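Beta-lactamase (Sebaldella termitidis, PDB 6N1N) probably hydrolyses the amide bond of beta-lactam antibiotics to give substituted beta-amino acids, as expected of a class D beta-lactamase. Local coordinates at residues Ile27-Asn32 and Lys210-Phe215; Ile45-Ala50 and Gly193-Glu198; Pro56-Phe61 and Trp102-Gly107; Phe216-Ile221 and Lys236-Met241. All blocks are in the same frame, centred on the assembly; numbering follows the deposited sequence. Where two conformers were deposited one is given.

Interaction 1 opens first, on strand 22-29. Interaction 2 opens next, in the loop after strand 34-37, and interaction 3 follows on helix 56-63. Interaction 3 is the first to close, on helix 101-108. Interaction 2 closes around it at the end of strand 184-195, and interaction 1 closes around both on strand 212-222. The three are therefore nested, and none cross. Interaction 4 comes in series, between the rest of strand 212-222 and helix 228-245. Interactions 1, 2 and 4 all reach the central sheet, while interaction 3 joins two helices. Interaction 4 touches interaction 1 through F216 and I27, and interaction 2 through R219 and I221.

Interaction 1 of 4, residues Ile27-Asn32 and Lys210-Phe215; sequences IYDYKN and KENVYF
D29 OD1 takes two N-H donors, one from each face of its carboxylate. N212 ND2 reaches D29 OD1 at 2.9 Å from the other segment. N32 N reaches the same oxygen at 3.0 Å, which makes an Asx motif. D29 OD2 is held as well: N32 ND2 meets it on the syn side at 2.9 Å. Together these bonds fix the rotation of the carboxylate. The N212 amide is gripped at both ends. N212 OD1 accepts from K31 N, 2.9 Å away, and from V213 N on the opposite face of the amide. The K31 chain bends at chi3 (75°), and K31 NZ donates to E211 O at 3.1 Å, from above the carbonyl plane.

Here the end of strand 22-29 pairs with the start of strand 212-222, antiparallel neighbours in the central sheet of the serine beta-lactamase fold. Y28 and F215 form a hydrogen-bonded pair, and D29 and Y214 a non-hydrogen-bonded pair. Beyond the last bridge, Y30 N still donates to V213 O at 2.9 Å.

One sheet face carries the side chains of Y28 and F215, which lie side by side. F215 CE2 also meets Y30 CD1 at 3.7 Å. Helix 147-159 covers this face, with I155 on both Y28 and F215. Its E159 takes a hydrogen bond from Y30 OH. On the other face the D29 carboxylate lies beside the Y214 ring. A water in the plane of that ring sits 2.7 Å from Y214 OH and donates to D29 OD2.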
# COMPACT_ATOMS: atom_id res chain seq x y z
N ILE A 27 -11.34 -7.22 -1.26
CA ILE A 27 -11.77 -6.51 -0.07
C ILE A 27 -12.06 -7.53 1.02
O ILE A 27 -12.57 -8.62 0.75
CB ILE A 27 -13.00 -5.64 -0.39
CG1 ILE A 27 -12.63 -4.49 -1.33
CG2 ILE A 27 -13.63 -5.07 0.89
CD1 ILE A 27 -13.81 -3.87 -2.01
N TYR A 28 -11.71 -7.17 2.26
CA TYR A 28 -12.04 -7.97 3.43
C TYR A 28 -12.88 -7.13 4.38
O TYR A 28 -12.43 -6.09 4.87
CB TYR A 28 -10.79 -8.47 4.14
CG TYR A 28 -11.08 -9.33 5.36
CD1 TYR A 28 -11.55 -10.62 5.21
CD2 TYR A 28 -10.85 -8.86 6.62
CE1 TYR A 28 -11.81 -11.41 6.31
CE2 TYR A 28 -11.09 -9.64 7.73
CZ TYR A 28 -11.56 -10.92 7.58
OH TYR A 28 -11.81 -11.72 8.68
N ASP A 29 -14.10 -7.59 4.61
CA ASP A 29 -15.04 -7.05 5.59
C ASP A 29 -14.66 -7.61 6.96
O ASP A 29 -14.81 -8.80 7.21
CB ASP A 29 -16.45 -7.42 5.12
CG ASP A 29 -17.54 -7.07 6.11
OD1 ASP A 29 -17.25 -6.92 7.30
OD2 ASP A 29 -18.72 -7.00 5.69
N TYR A 30 -14.17 -6.74 7.84
CA TYR A 30 -13.56 -7.17 9.10
C TYR A 30 -14.59 -7.69 10.09
O TYR A 30 -14.41 -8.76 10.68
CB TYR A 30 -12.78 -5.98 9.67
CG TYR A 30 -12.08 -6.26 10.97
CD1 TYR A 30 -10.87 -6.93 10.99
CD2 TYR A 30 -12.61 -5.84 12.17
CE1 TYR A 30 -10.21 -7.18 12.20
CE2 TYR A 30 -11.96 -6.08 13.37
CZ TYR A 30 -10.77 -6.74 13.37
OH TYR A 30 -10.16 -6.99 14.57
N LYS A 31 -15.66 -6.93 10.32
CA LYS A 31 -16.66 -7.32 11.30
C LYS A 31 -17.31 -8.65 10.93
O LYS A 31 -17.51 -9.54 11.78
CB LYS A 31 -17.70 -6.22 11.43
CG LYS A 31 -18.89 -6.56 12.27
CD LYS A 31 -19.70 -5.32 12.59
CE LYS A 31 -20.49 -4.85 11.42
NZ LYS A 31 -21.29 -3.62 11.78
N ASN A 32 -17.66 -8.82 9.65
CA ASN A 32 -18.36 -10.01 9.19
C ASN A 32 -17.44 -11.13 8.72
O ASN A 32 -17.93 -12.24 8.48
CB ASN A 32 -19.32 -9.62 8.07
CG ASN A 32 -20.41 -8.69 8.56
OD1 ASN A 32 -21.14 -9.01 9.52
ND2 ASN A 32 -20.54 -7.53 7.92
N LYS A 210 -19.36 2.55 8.31
CA LYS A 210 -20.52 1.70 8.61
C LYS A 210 -20.30 0.83 9.84
O LYS A 210 -20.64 -0.36 9.84
CB LYS A 210 -20.89 0.82 7.41
CG LYS A 210 -21.33 1.60 6.17
CD LYS A 210 -21.89 0.65 5.12
CE LYS A 210 -23.32 0.23 5.44
NZ LYS A 210 -23.77 -0.89 4.56
N GLU A 211 -19.72 1.41 10.89
CA GLU A 211 -19.35 0.67 12.10
C GLU A 211 -18.62 -0.62 11.73
O GLU A 211 -18.91 -1.69 12.24
CB GLU A 211 -20.58 0.40 12.97
CG GLU A 211 -21.12 1.64 13.66
CD GLU A 211 -22.30 1.35 14.59
OE1 GLU A 211 -23.37 0.92 14.09
OE2 GLU A 211 -22.15 1.53 15.82
N ASN A 212 -17.64 -0.48 10.85
CA ASN A 212 -16.92 -1.62 10.32
C ASN A 212 -15.59 -1.12 9.79
O ASN A 212 -15.30 0.09 9.81
CB ASN A 212 -17.73 -2.28 9.21
CG ASN A 212 -17.38 -3.73 8.98
OD1 ASN A 212 -16.31 -4.23 9.36
ND2 ASN A 212 -18.27 -4.41 8.30
N VAL A 213 -14.79 -2.06 9.30
CA VAL A 213 -13.54 -1.77 8.61
C VAL A 213 -13.49 -2.66 7.37
O VAL A 213 -13.71 -3.87 7.46
CB VAL A 213 -12.28 -2.03 9.46
CG1 VAL A 213 -11.04 -1.46 8.78
CG2 VAL A 213 -12.43 -1.44 10.81
N TYR A 214 -13.13 -2.07 6.24
CA TYR A 214 -12.98 -2.80 4.98
C TYR A 214 -11.53 -2.64 4.51
O TYR A 214 -11.11 -1.54 4.13
CB TYR A 214 -13.97 -2.32 3.92
CG TYR A 214 -15.40 -2.42 4.38
CD1 TYR A 214 -16.17 -3.56 4.13
CD2 TYR A 214 -15.98 -1.40 5.14
CE1 TYR A 214 -17.45 -3.67 4.59
CE2 TYR A 214 -17.27 -1.50 5.60
CZ TYR A 214 -18.00 -2.62 5.33
OH TYR A 214 -19.29 -2.69 5.78
N PHE A 215 -10.78 -3.74 4.54
CA PHE A 215 -9.43 -3.77 4.01
C PHE A 215 -9.48 -4.01 2.52
O PHE A 215 -10.34 -4.75 2.03
CB PHE A 215 -8.63 -4.85 4.72
CG PHE A 215 -8.49 -4.60 6.20
CD1 PHE A 215 -7.40 -3.92 6.68
CD2 PHE A 215 -9.49 -4.95 7.09
CE1 PHE A 215 -7.29 -3.63 8.02
CE2 PHE A 215 -9.38 -4.67 8.42
CZ PHE A 215 -8.28 -4.02 8.90
O HOH W 1 -20.86 -4.68 4.90

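Interaction 2 of 4, residues Ile45-Ala50 and Gly193-Glu198; sequences IRRLPA and GREGAE
G193 meets the other segment at A50, with G193 N 4.3 Å from A50 CB. Next along the strand, E195 carries most of the contact. Its chain is extended beyond CG, and the carboxylate ends beside the backbone of R47 and L48. E195 OE2 accepts from L48 N at 2.9 Å, on the syn side. E195 OE1 takes R47 NH1 at 2.9 Å on the anti side, in a salt bridge. A water joins E195 OE1 to R46 O. The L48 side chain slides past E195, with L48 CD2 3.9 Å from E195 CG.

A type II' turn runs from E195 to E198, with G196 at positive phi. It brings E198 back to R47. E198 OE1 takes R47 NH2 at 3.0 Å in a second salt bridge, and the two flat groups are 73° apart. A second water binds R47 NH1, E195 O and E198 OE1.

K144 forms a further salt bridge with E195 OE2. The turn closes the beta hairpin formed by strands 184-195 and 198-209. The loop facing it leads to S51, the predicted acyl-ester serine, and to helix 56-63. R47 also packs on R219 and I221 of strand 212-222, while L48 O accepts from W202 NE1 of strand 198-209.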
# COMPACT_ATOMS: atom_id res chain seq x y z
N ILE A 45 -1.56 -13.91 -6.63
CA ILE A 45 -0.36 -13.70 -7.44
C ILE A 45 0.48 -12.56 -6.87
O ILE A 45 -0.00 -11.43 -6.69
CB ILE A 45 -0.76 -13.42 -8.90
CG1 ILE A 45 -1.49 -14.64 -9.50
CG2 ILE A 45 0.44 -13.07 -9.73
CD1 ILE A 45 -2.10 -14.38 -10.85
N ARG A 46 1.77 -12.85 -6.63
CA ARG A 46 2.68 -11.86 -6.07
C ARG A 46 3.27 -10.97 -7.16
O ARG A 46 3.64 -11.46 -8.24
CB ARG A 46 3.82 -12.54 -5.32
CG ARG A 46 3.38 -13.23 -4.04
CD ARG A 46 4.55 -13.89 -3.35
NE ARG A 46 4.22 -14.43 -2.04
CZ ARG A 46 4.86 -15.43 -1.45
NH1 ARG A 46 5.88 -16.05 -2.05
NH2 ARG A 46 4.48 -15.82 -0.25
N ARG A 47 3.36 -9.67 -6.87
CA ARG A 47 4.07 -8.71 -7.72
C ARG A 47 4.81 -7.72 -6.83
O ARG A 47 4.53 -7.62 -5.63
CB ARG A 47 3.12 -7.97 -8.66
CG ARG A 47 2.40 -8.91 -9.62
CD ARG A 47 1.79 -8.17 -10.73
NE ARG A 47 1.13 -9.02 -11.72
CZ ARG A 47 1.69 -9.43 -12.86
NH1 ARG A 47 2.94 -9.12 -13.17
NH2 ARG A 47 0.97 -10.16 -13.71
N LEU A 48 5.75 -6.96 -7.42
CA LEU A 48 6.51 -6.00 -6.63
C LEU A 48 5.56 -5.02 -5.94
O LEU A 48 4.52 -4.65 -6.51
CB LEU A 48 7.53 -5.22 -7.49
CG LEU A 48 7.11 -3.98 -8.29
CD1 LEU A 48 8.38 -3.30 -8.84
CD2 LEU A 48 6.20 -4.36 -9.41
N PRO A 49 5.86 -4.64 -4.69
CA PRO A 49 4.97 -3.70 -3.97
C PRO A 49 5.10 -2.26 -4.40
O PRO A 49 4.15 -1.48 -4.20
CB PRO A 49 5.42 -3.85 -2.52
CG PRO A 49 6.87 -4.28 -2.63
CD PRO A 49 6.87 -5.22 -3.79
N ALA A 50 6.24 -1.87 -4.96
CA ALA A 50 6.54 -0.48 -5.27
C ALA A 50 6.21 0.39 -4.06
O ALA A 50 6.54 0.01 -2.95
CB ALA A 50 5.81 -0.06 -6.54
N GLY A 193 4.69 0.07 -10.72
CA GLY A 193 5.89 -0.31 -11.39
C GLY A 193 5.57 -1.18 -12.58
O GLY A 193 4.42 -1.26 -13.02
N ARG A 194 6.60 -1.81 -13.12
CA ARG A 194 6.43 -2.62 -14.33
C ARG A 194 7.19 -3.93 -14.19
O ARG A 194 8.33 -3.93 -13.72
CB ARG A 194 6.93 -1.86 -15.57
CG ARG A 194 6.67 -2.61 -16.87
CD ARG A 194 7.21 -1.85 -18.10
NE ARG A 194 6.55 -0.56 -18.30
CZ ARG A 194 7.18 0.63 -18.27
NH1 ARG A 194 8.46 0.69 -18.03
NH2 ARG A 194 6.49 1.74 -18.49
N GLU A 195 6.53 -5.04 -14.54
CA GLU A 195 7.16 -6.35 -14.64
C GLU A 195 6.99 -6.84 -16.08
O GLU A 195 5.86 -7.13 -16.51
CB GLU A 195 6.55 -7.35 -13.66
CG GLU A 195 6.82 -7.00 -12.20
CD GLU A 195 6.21 -7.97 -11.23
OE1 GLU A 195 5.43 -8.85 -11.67
OE2 GLU A 195 6.50 -7.85 -10.03
N GLY A 196 8.09 -6.95 -16.80
CA GLY A 196 7.99 -7.34 -18.21
C GLY A 196 7.24 -6.28 -19.00
O GLY A 196 7.60 -5.11 -19.01
N ALA A 197 6.14 -6.69 -19.66
CA ALA A 197 5.34 -5.79 -20.47
C ALA A 197 4.12 -5.28 -19.73
O ALA A 197 3.30 -4.58 -20.33
CB ALA A 197 4.90 -6.49 -21.75
N GLU A 198 3.98 -5.64 -18.46
CA GLU A 198 2.79 -5.33 -17.69
C GLU A 198 3.07 -4.23 -16.67
O GLU A 198 3.91 -4.40 -15.78
CB GLU A 198 2.28 -6.59 -16.99
CG GLU A 198 1.89 -7.69 -17.98
CD GLU A 198 1.31 -8.88 -17.29
OE1 GLU A 198 1.99 -9.47 -16.43
OE2 GLU A 198 0.15 -9.21 -17.60
O HOH W 2 5.43 -11.30 -10.66
O HOH W 3 4.71 -9.37 -15.93

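Interaction 3 of 4, residues Pro56-Phe61 and Trp102-Gly107; sequences PNSLIF and WFYMKG
Helix 56-61 and helix 102-107 run at 46° to each other, their axes coming within 11.2 Å, a gap spanned by side chains. The backbones are nearest at two places, N57 beside Y104 and F61 beside G107.

The polar link is at the Y104 ring. Y104 OH donates to S58 OG at 2.9 Å, and S58 OG lies near the ring plane at its edge. S58 OG is also hydrogen-bonded to the backbone O of the carboxylated lysine at position 54. That residue and S51, the predicted acyl-ester serine, belong to the S-x-x-K motif of serine beta-lactamases, which leads into helix 56-63. Y104 is thus tied to the backbone of the motif through one serine. Its side chain is about 7 Å from that of S51.

N57 slides past Y104 with its amide 29° from the ring plane. N57 ND2 lies 3.7 Å from Y104 CD1, while N57 OD1 is bonded to Y116 OH of helix 113-122.

F61 enters between Y104, F103 and G107. Its ring is turned 30° from that of Y104, but the two are slid apart and barely overlap. Y104 O lies at the F61 ring edge, in plane, 3.4 Å from F61 CZ. F61 CZ also comes within 3.5 Å of G107 CA. G107 has no beta carbon, so the ring can come this close. F103 CE2 meets the F61 edge in plane, 3.8 Å from F61 CE2. F103 CD2 stands 3.9 Å above the centre of the Y104 ring.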
# COMPACT_ATOMS: atom_id res chain seq x y z
N PRO A 56 4.78 -0.47 5.43
CA PRO A 56 5.72 -1.13 6.33
C PRO A 56 6.99 -0.33 6.56
O PRO A 56 7.53 -0.36 7.67
CB PRO A 56 6.01 -2.47 5.63
CG PRO A 56 5.72 -2.23 4.21
CD PRO A 56 4.50 -1.32 4.25
N ASN A 57 7.51 0.37 5.55
CA ASN A 57 8.77 1.09 5.72
C ASN A 57 8.61 2.21 6.75
O ASN A 57 9.56 2.50 7.49
CB ASN A 57 9.24 1.62 4.36
CG ASN A 57 10.75 1.46 4.14
OD1 ASN A 57 11.50 0.96 5.01
ND2 ASN A 57 11.20 1.85 2.96
N SER A 58 7.43 2.85 6.80
CA SER A 58 7.19 3.88 7.80
C SER A 58 7.16 3.28 9.21
O SER A 58 7.68 3.88 10.16
CB SER A 58 5.90 4.64 7.50
OG SER A 58 5.99 5.32 6.26
N LEU A 59 6.51 2.13 9.37
CA LEU A 59 6.57 1.44 10.67
C LEU A 59 8.01 1.15 11.05
O LEU A 59 8.42 1.37 12.20
CB LEU A 59 5.79 0.13 10.65
CG LEU A 59 4.27 0.16 10.41
CD1 LEU A 59 3.78 -1.24 10.11
CD2 LEU A 59 3.53 0.74 11.58
N ILE A 60 8.79 0.66 10.09
CA ILE A 60 10.16 0.26 10.38
C ILE A 60 11.00 1.48 10.73
O ILE A 60 11.78 1.44 11.68
CB ILE A 60 10.76 -0.53 9.20
CG1 ILE A 60 10.04 -1.88 9.03
CG2 ILE A 60 12.25 -0.77 9.39
CD1 ILE A 60 10.36 -2.62 7.74
N PHE A 61 10.87 2.57 9.96
CA PHE A 61 11.65 3.78 10.24
C PHE A 61 11.42 4.27 11.68
O PHE A 61 12.38 4.65 12.37
CB PHE A 61 11.28 4.89 9.26
CG PHE A 61 11.98 4.82 7.91
CD1 PHE A 61 12.55 3.65 7.45
CD2 PHE A 61 12.04 5.94 7.11
CE1 PHE A 61 13.17 3.60 6.22
CE2 PHE A 61 12.67 5.91 5.89
CZ PHE A 61 13.24 4.74 5.45
N TRP A 102 13.28 9.33 -2.50
CA TRP A 102 14.61 9.63 -1.97
C TRP A 102 14.66 9.53 -0.45
O TRP A 102 15.67 9.08 0.11
CB TRP A 102 15.11 11.00 -2.45
CG TRP A 102 14.51 12.28 -1.81
CD1 TRP A 102 13.61 13.13 -2.40
CD2 TRP A 102 14.81 12.85 -0.52
NE1 TRP A 102 13.32 14.18 -1.56
CE2 TRP A 102 14.05 14.04 -0.40
CE3 TRP A 102 15.65 12.49 0.53
CZ2 TRP A 102 14.11 14.85 0.73
CZ3 TRP A 102 15.70 13.28 1.65
CH2 TRP A 102 14.93 14.45 1.75
N PHE A 103 13.58 9.92 0.23
CA PHE A 103 13.54 9.90 1.68
C PHE A 103 13.60 8.47 2.20
O PHE A 103 14.36 8.16 3.13
CB PHE A 103 12.28 10.63 2.15
CG PHE A 103 11.98 10.57 3.63
CD1 PHE A 103 12.14 11.69 4.43
CD2 PHE A 103 11.44 9.42 4.22
CE1 PHE A 103 11.81 11.68 5.77
CE2 PHE A 103 11.13 9.39 5.58
CZ PHE A 103 11.32 10.51 6.34
N TYR A 104 12.84 7.57 1.57
CA TYR A 104 12.86 6.17 1.99
C TYR A 104 14.16 5.47 1.61
O TYR A 104 14.66 4.65 2.39
CB TYR A 104 11.62 5.47 1.44
CG TYR A 104 10.38 5.91 2.19
CD1 TYR A 104 10.01 5.30 3.38
CD2 TYR A 104 9.60 6.97 1.72
CE1 TYR A 104 8.86 5.72 4.09
CE2 TYR A 104 8.47 7.39 2.41
CZ TYR A 104 8.10 6.76 3.60
OH TYR A 104 6.97 7.19 4.27
N MSE A 105 14.71 5.77 0.44
CA MSE A 105 16.03 5.23 0.06
C MSE A 105 17.12 5.68 1.04
O MSE A 105 17.97 4.88 1.45
CB MSE A 105 16.40 5.65 -1.36
CG MSE A 105 15.45 5.10 -2.41
SE MSE A 105 16.02 5.55 -4.24
CE MSE A 105 15.92 7.46 -4.18
N LYS A 106 17.07 6.95 1.44
CA LYS A 106 18.06 7.48 2.38
C LYS A 106 17.90 6.83 3.75
O LYS A 106 18.89 6.41 4.36
CB LYS A 106 17.94 9.00 2.45
CG LYS A 106 18.96 9.67 3.38
CD LYS A 106 18.81 11.19 3.31
CE LYS A 106 19.74 11.92 4.28
NZ LYS A 106 21.11 12.02 3.71
N GLY A 107 16.66 6.71 4.22
CA GLY A 107 16.43 6.08 5.51
C GLY A 107 16.78 4.62 5.52
O GLY A 107 17.28 4.10 6.53

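Interaction 4 of 4, residues Phe216-Ile221 and Lys236-Met241; sequences FAVRII and KQLTMM
F216, V218 and I220 face L238 and T239 where the C-terminal helix 228-245 packs on the central sheet. This is the helix-on-sheet layer of the serine beta-lactamase and penicillin-binding protein fold. The strand and helix axes come within 9.6 Å, at 127° between their directions. Alternate strand residues point to the helix, and all five touching residues are buried.

The apolar contacts involve L238, whose two methyls take different partners. L238 CD1 meets I220 CD1 at 4.0 Å, the two side chains reaching toward each other tip to tip. L238 CD2 lies 4.2 Å from V218 CG1.

The aromatic contact is a CH-pi interaction. T239 CG2 stands over one face of the F216 ring, 4.2 Å from the centroid and 26° off the normal. With F216 CG between the backbone N and the carbonyl carbon (chi1 63°), the ring presents a face to T239 CG2. The ring also meets F243 of the same helix edge-to-face, and touches Y203 of strand 198-209. Next to these, I27 of strand 22-29 packs on F216.

The remaining contact pairs a methyl with a hydroxyl. The T239 hydroxyl faces the strand but is bonded within its own helix, to R235 O. V218 CG2 packs against that oxygen, 3.3 Å from T239 OG1.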
# COMPACT_ATOMS: atom_id res chain seq x y z
N PHE A 216 -8.57 -3.37 1.76
CA PHE A 216 -8.65 -3.49 0.31
C PHE A 216 -7.28 -3.54 -0.34
O PHE A 216 -6.30 -2.98 0.15
CB PHE A 216 -9.47 -2.34 -0.32
CG PHE A 216 -8.88 -0.97 -0.11
CD1 PHE A 216 -8.01 -0.41 -1.02
CD2 PHE A 216 -9.21 -0.25 1.01
CE1 PHE A 216 -7.47 0.85 -0.81
CE2 PHE A 216 -8.69 1.01 1.22
CZ PHE A 216 -7.81 1.55 0.31
N ALA A 217 -7.22 -4.23 -1.46
CA ALA A 217 -6.03 -4.22 -2.30
C ALA A 217 -6.52 -4.26 -3.74
O ALA A 217 -7.08 -5.26 -4.18
CB ALA A 217 -5.10 -5.40 -2.00
N VAL A 218 -6.38 -3.14 -4.41
CA VAL A 218 -6.69 -3.00 -5.82
C VAL A 218 -5.37 -3.09 -6.57
O VAL A 218 -4.38 -2.47 -6.18
CB VAL A 218 -7.39 -1.66 -6.10
CG1 VAL A 218 -7.40 -1.36 -7.60
CG2 VAL A 218 -8.77 -1.65 -5.54
N ARG A 219 -5.33 -3.91 -7.60
CA ARG A 219 -4.10 -4.02 -8.38
C ARG A 219 -4.47 -4.15 -9.84
O ARG A 219 -4.96 -5.19 -10.29
CB ARG A 219 -3.23 -5.18 -7.92
CG ARG A 219 -1.88 -5.11 -8.58
CD ARG A 219 -0.97 -6.23 -8.16
NE ARG A 219 -1.50 -7.56 -8.47
CZ ARG A 219 -1.03 -8.69 -7.95
NH1 ARG A 219 0.00 -8.68 -7.08
NH2 ARG A 219 -1.60 -9.83 -8.28
N ILE A 220 -4.18 -3.09 -10.57
CA ILE A 220 -4.48 -2.98 -11.98
C ILE A 220 -3.29 -3.48 -12.77
O ILE A 220 -2.13 -3.14 -12.46
CB ILE A 220 -4.77 -1.51 -12.34
CG1 ILE A 220 -6.04 -1.07 -11.60
CG2 ILE A 220 -4.87 -1.30 -13.85
CD1 ILE A 220 -6.22 0.42 -11.58
N ILE A 221 -3.56 -4.30 -13.78
CA ILE A 221 -2.57 -4.73 -14.74
C ILE A 221 -2.92 -4.05 -16.06
O ILE A 221 -4.06 -4.14 -16.52
CB ILE A 221 -2.54 -6.25 -14.91
CG1 ILE A 221 -2.36 -6.94 -13.56
CG2 ILE A 221 -1.45 -6.65 -15.91
CD1 ILE A 221 -1.08 -6.58 -12.84
N LYS A 236 -7.70 5.46 -7.52
CA LYS A 236 -8.44 5.70 -6.29
C LYS A 236 -9.94 5.78 -6.57
O LYS A 236 -10.75 5.17 -5.85
CB LYS A 236 -7.90 6.97 -5.61
CG LYS A 236 -8.89 7.65 -4.68
CD LYS A 236 -8.16 8.44 -3.60
CE LYS A 236 -9.03 9.55 -3.03
NZ LYS A 236 -10.44 9.10 -2.89
N GLN A 237 -10.34 6.42 -7.67
CA GLN A 237 -11.75 6.49 -8.02
C GLN A 237 -12.33 5.11 -8.34
O GLN A 237 -13.48 4.82 -7.97
CB GLN A 237 -11.96 7.44 -9.20
CG GLN A 237 -13.41 7.55 -9.65
CD GLN A 237 -14.36 8.05 -8.56
OE1 GLN A 237 -15.50 7.63 -8.50
NE2 GLN A 237 -13.88 8.97 -7.71
N LEU A 238 -11.57 4.25 -9.01
CA LEU A 238 -12.01 2.87 -9.22
C LEU A 238 -12.31 2.18 -7.89
O LEU A 238 -13.32 1.47 -7.75
CB LEU A 238 -10.93 2.09 -9.98
CG LEU A 238 -11.22 0.64 -10.37
CD1 LEU A 238 -10.26 0.21 -11.49
CD2 LEU A 238 -11.10 -0.35 -9.21
N THR A 239 -11.43 2.36 -6.91
CA THR A 239 -11.63 1.79 -5.59
C THR A 239 -12.92 2.32 -4.97
O THR A 239 -13.72 1.55 -4.40
CB THR A 239 -10.40 2.10 -4.73
OG1 THR A 239 -9.22 1.65 -5.42
CG2 THR A 239 -10.46 1.41 -3.40
N MSE A 240 -13.17 3.63 -5.09
CA MSE A 240 -14.37 4.22 -4.50
C MSE A 240 -15.61 3.70 -5.19
O MSE A 240 -16.64 3.50 -4.55
CB MSE A 240 -14.35 5.75 -4.58
CG MSE A 240 -13.11 6.40 -3.95
SE MSE A 240 -12.82 5.95 -2.06
CE MSE A 240 -13.94 7.35 -1.28
N MSE A 241 -15.53 3.50 -6.51
CA MSE A 241 -16.64 2.90 -7.24
C MSE A 241 -16.96 1.49 -6.75
O MSE A 241 -18.14 1.14 -6.62
CB MSE A 241 -16.36 2.90 -8.76
CG MSE A 241 -16.45 4.27 -9.34
SE MSE A 241 -15.80 4.27 -11.18
CE MSE A 241 -16.60 2.63 -11.70